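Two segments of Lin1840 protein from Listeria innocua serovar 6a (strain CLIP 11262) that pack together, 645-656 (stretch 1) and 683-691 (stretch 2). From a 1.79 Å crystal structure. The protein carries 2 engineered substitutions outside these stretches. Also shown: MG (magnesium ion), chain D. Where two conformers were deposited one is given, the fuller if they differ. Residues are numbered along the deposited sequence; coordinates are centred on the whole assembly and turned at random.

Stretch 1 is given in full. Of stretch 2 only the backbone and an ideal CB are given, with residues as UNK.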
# COMPACT_ATOMS: atom_id res chain seq x y z
N TYR A 645 14.95 13.71 17.02
CA TYR A 645 14.35 13.79 15.73
C TYR A 645 14.55 15.16 15.06
O TYR A 645 14.65 16.23 15.72
CB TYR A 645 12.85 13.49 15.86
CG TYR A 645 12.48 12.15 16.45
CD1 TYR A 645 12.40 11.98 17.81
CD2 TYR A 645 12.09 11.11 15.63
CE1 TYR A 645 12.03 10.77 18.38
CE2 TYR A 645 11.77 9.85 16.16
CZ TYR A 645 11.73 9.70 17.51
OH TYR A 645 11.39 8.52 18.07
N LEU A 646 14.67 15.13 13.77
CA LEU A 646 14.68 16.31 12.97
C LEU A 646 13.47 16.38 11.95
O LEU A 646 13.02 15.34 11.37
CB LEU A 646 15.96 16.31 12.19
CG LEU A 646 16.67 17.62 11.95
CD1 LEU A 646 16.88 18.37 13.30
CD2 LEU A 646 17.96 17.25 11.24
N GLN A 647 12.92 17.58 11.78
CA GLN A 647 11.99 17.90 10.78
C GLN A 647 12.49 19.04 9.87
O GLN A 647 12.94 20.07 10.37
CB GLN A 647 10.67 18.31 11.37
CG GLN A 647 9.61 18.68 10.32
CD GLN A 647 8.31 19.22 10.91
OE1 GLN A 647 8.24 19.65 12.05
NE2 GLN A 647 7.25 19.15 10.11
N ASP A 648 12.37 18.86 8.55
CA ASP A 648 12.56 19.87 7.54
C ASP A 648 11.18 20.48 7.23
O ASP A 648 10.38 19.85 6.56
CB ASP A 648 13.23 19.25 6.32
CG ASP A 648 13.75 20.26 5.33
OD1 ASP A 648 13.45 21.49 5.44
OD2 ASP A 648 14.47 19.79 4.41
N VAL A 649 10.94 21.70 7.68
CA VAL A 649 9.59 22.25 7.72
C VAL A 649 9.02 22.57 6.31
O VAL A 649 7.84 22.29 6.00
CB VAL A 649 9.54 23.47 8.65
CG1 VAL A 649 8.21 24.06 8.60
CG2 VAL A 649 9.87 23.09 10.09
N THR A 650 9.90 23.09 5.48
CA THR A 650 9.60 23.40 4.08
C THR A 650 10.72 22.91 3.20
O THR A 650 11.88 23.20 3.45
CB THR A 650 9.44 24.92 3.89
OG1 THR A 650 8.52 25.42 4.86
CG2 THR A 650 8.92 25.25 2.49
N ALA A 651 10.37 22.23 2.13
CA ALA A 651 11.38 21.74 1.21
C ALA A 651 10.85 21.62 -0.20
O ALA A 651 9.66 21.67 -0.46
CB ALA A 651 11.90 20.38 1.75
N SER A 652 11.72 21.38 -1.16
CA SER A 652 11.28 21.13 -2.54
C SER A 652 10.59 19.73 -2.73
O SER A 652 10.03 19.46 -3.78
CB SER A 652 12.50 21.27 -3.44
OG SER A 652 13.42 20.24 -3.10
N ILE A 653 10.67 18.86 -1.71
CA ILE A 653 9.96 17.60 -1.64
C ILE A 653 9.24 17.69 -0.26
O ILE A 653 9.82 18.12 0.72
CB ILE A 653 10.98 16.43 -1.60
CG1 ILE A 653 11.75 16.33 -2.93
CG2 ILE A 653 10.29 15.15 -1.24
CD1 ILE A 653 10.92 15.93 -4.11
N SER A 654 8.00 17.19 -0.17
CA SER A 654 7.30 17.18 1.08
C SER A 654 8.07 16.20 2.00
O SER A 654 8.18 15.06 1.67
CB SER A 654 5.83 16.69 0.84
OG SER A 654 5.10 16.73 2.04
N ARG A 655 8.54 16.65 3.16
CA ARG A 655 9.40 15.87 4.03
C ARG A 655 8.61 15.32 5.23
O ARG A 655 7.62 15.89 5.67
CB ARG A 655 10.65 16.68 4.47
CG ARG A 655 11.54 17.12 3.27
CD ARG A 655 13.04 16.76 3.48
NE ARG A 655 13.14 15.37 3.54
CZ ARG A 655 13.70 14.60 4.48
NH1 ARG A 655 13.50 13.32 4.32
NH2 ARG A 655 14.47 15.02 5.49
N PRO A 656 9.08 14.23 5.83
CA PRO A 656 8.34 13.65 6.94
C PRO A 656 8.24 14.59 8.15
O PRO A 656 9.12 15.45 8.36
CB PRO A 656 9.17 12.40 7.34
CG PRO A 656 10.26 12.30 6.31
CD PRO A 656 10.20 13.43 5.35
N UNK A 683 24.52 15.87 7.00
CA UNK A 683 23.84 14.78 6.36
C UNK A 683 22.43 14.54 6.97
O UNK A 683 21.49 14.20 6.26
CB UNK A 683 24.70 13.52 6.47
N UNK A 684 22.27 14.78 8.26
CA UNK A 684 20.97 14.62 8.95
C UNK A 684 19.98 15.60 8.43
O UNK A 684 18.77 15.37 8.54
CB UNK A 684 21.11 14.79 10.46
N UNK A 685 20.48 16.73 7.87
CA UNK A 685 19.60 17.76 7.35
C UNK A 685 19.29 17.62 5.85
O UNK A 685 18.53 18.41 5.30
CB UNK A 685 20.23 19.13 7.61
N UNK A 686 19.91 16.63 5.23
CA UNK A 686 19.88 16.46 3.80
C UNK A 686 18.84 15.44 3.40
O UNK A 686 18.37 14.62 4.23
CB UNK A 686 21.26 16.05 3.28
N UNK A 687 18.53 15.49 2.09
CA UNK A 687 17.55 14.62 1.48
C UNK A 687 17.70 14.55 -0.02
O UNK A 687 18.41 15.34 -0.60
CB UNK A 687 16.14 15.09 1.84
N UNK A 688 17.01 13.56 -0.65
CA UNK A 688 16.98 13.40 -2.06
C UNK A 688 15.92 14.26 -2.73
O UNK A 688 14.79 14.18 -2.35
CB UNK A 688 16.76 11.92 -2.40
N UNK A 689 16.31 15.08 -3.70
CA UNK A 689 15.36 15.96 -4.34
C UNK A 689 14.70 15.32 -5.56
O UNK A 689 14.93 14.14 -5.83
CB UNK A 689 16.06 17.26 -4.74
N UNK A 690 13.90 16.08 -6.32
CA UNK A 690 13.15 15.46 -7.45
C UNK A 690 14.11 14.94 -8.50
O UNK A 690 13.75 13.99 -9.22
CB UNK A 690 12.19 16.46 -8.09
N UNK A 691 15.30 15.54 -8.60
CA UNK A 691 16.37 15.06 -9.51
C UNK A 691 17.22 13.92 -8.98
O UNK A 691 18.18 13.51 -9.67
CB UNK A 691 17.30 16.22 -9.85
MG MG D . 13.81 23.12 4.33

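Position 683 has nothing of stretch 1 within 5.5 Å of its ideal CB, so the contact sets no demand, and a polar or charged residue would do. It is Glu 683, whose backbone O accepts a hydrogen bond from N of residue 686, 3.1 Å away, closing a turn.

At 684 the CB points sideways, 4.1 Å from Leu 646 CD2. A small apolar residue suits such close quarters. Ala 684 places its methyl against that leucine.

The CB of 685 also points sideways, 4.7 Å from Leu 646 CD2. A long apolar side chain, aliphatic or aromatic, could turn back over the leucine. Phe 685 does so with chi1 in m: Leu 646 CD2 sits 3.7 Å from the centroid of the ring of Phe 685, almost exactly on its normal, a CH-pi contact. Its backbone O is bridged to Asp 648 by water 2, which donates to Phe 685 O (2.9 Å) and Asp 648 OD2 (2.6 Å) and accepts from Arg 655 NH2 (2.9 Å).

Position 686 points away, leaving many residues possible, small polar ones among them. Ser 686 turns its hydroxyl from stretch 1.

Position 687 points straight at stretch 1, its ideal CB 3.5 Å from Arg 655 NE. Beyond lies a space bordered by Asp 648, Ala 651, Ser 652, Ile 653 and the arginine's aliphatic carbons. A large, flat or branched apolar group would suit it. Phe 687, chi1 in p, buries 100 Å², the most of any residue here. Arg 655 CD packs over one face, 3.8 Å from the ring centroid of Phe 687, whereas Ile 653 CG1 meets the ring's edge 3.8 Å from Phe 687 CE2. Ala 651 CB adds apolar contact 4.0 Å from Phe 687 CZ.

At 688 the CB points sideways with no neighbour nearby, so size is little restricted. Tyr 688 leads its ring away.

Position 689, sideways, lies near Ser 652 OG and Ile 653 CG1; a polar or modest apolar residue could fit. Asn 689 leads its amide away, and its OD1 accepts a weak hydrogen bond from N of residue 691 (3.0 Å).

At 690 the CB is 4.2 Å from Ile 653 CD1, favouring a side chain with an apolar base. His 690 supplies one, and water 5 links its backbone N (2.8 Å) to Ser 652 OG (3.0 Å).

Position 691 is out of reach and unconstrained by stretch 1; it is Gln 691.

Stretch 2, residues 683-691: EAFSFYNHQ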
# COMPACT_ATOMS: atom_id res chain seq x y z
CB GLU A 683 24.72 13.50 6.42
CG GLU A 683 24.16 12.39 5.56
CD GLU A 683 23.08 11.58 6.27
OE1 GLU A 683 23.17 11.42 7.51
OE2 GLU A 683 22.13 11.11 5.59
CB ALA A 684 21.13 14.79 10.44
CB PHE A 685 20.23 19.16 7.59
CG PHE A 685 20.31 19.57 9.03
CD1 PHE A 685 21.31 19.10 9.88
CD2 PHE A 685 19.43 20.49 9.52
CE1 PHE A 685 21.34 19.47 11.22
CE2 PHE A 685 19.41 20.83 10.87
CZ PHE A 685 20.40 20.38 11.72
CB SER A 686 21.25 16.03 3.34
OG SER A 686 22.18 17.08 3.68
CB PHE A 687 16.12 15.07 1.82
CG PHE A 687 15.69 16.32 1.14
CD1 PHE A 687 16.14 17.57 1.65
CD2 PHE A 687 14.97 16.29 0.01
CE1 PHE A 687 15.75 18.73 1.02
CE2 PHE A 687 14.60 17.46 -0.62
CZ PHE A 687 15.03 18.68 -0.09
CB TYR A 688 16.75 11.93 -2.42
CG TYR A 688 17.98 11.12 -2.15
CD1 TYR A 688 18.99 11.07 -3.01
CD2 TYR A 688 18.14 10.45 -0.93
CE1 TYR A 688 20.13 10.29 -2.72
CE2 TYR A 688 19.25 9.69 -0.62
CZ TYR A 688 20.22 9.59 -1.54
OH TYR A 688 21.29 8.83 -1.18
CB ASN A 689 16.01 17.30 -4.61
CG ASN A 689 17.01 17.27 -5.75
OD1 ASN A 689 17.19 16.29 -6.45
ND2 ASN A 689 17.67 18.41 -5.94
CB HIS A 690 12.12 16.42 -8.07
CG HIS A 690 12.70 17.28 -9.11
ND1 HIS A 690 13.56 18.33 -8.82
CD2 HIS A 690 12.64 17.20 -10.46
CE1 HIS A 690 13.97 18.88 -9.95
NE2 HIS A 690 13.42 18.22 -10.95
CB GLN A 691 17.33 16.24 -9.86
CG GLN A 691 17.48 16.47 -11.33
CD GLN A 691 17.85 17.91 -11.65
OE1 GLN A 691 17.60 18.82 -10.85
NE2 GLN A 691 18.44 18.12 -12.81
O HOH W 1 17.63 20.42 3.61
O HOH W 2 15.71 17.59 5.21
O HOH W 3 14.65 21.93 2.80
O HOH W 4 12.87 24.19 5.87
O HOH W 5 13.10 18.70 -5.61
O HOH W 6 16.94 14.62 6.72
O HOH W 7 15.67 23.44 5.05
O HOH W 8 13.96 24.87 3.11
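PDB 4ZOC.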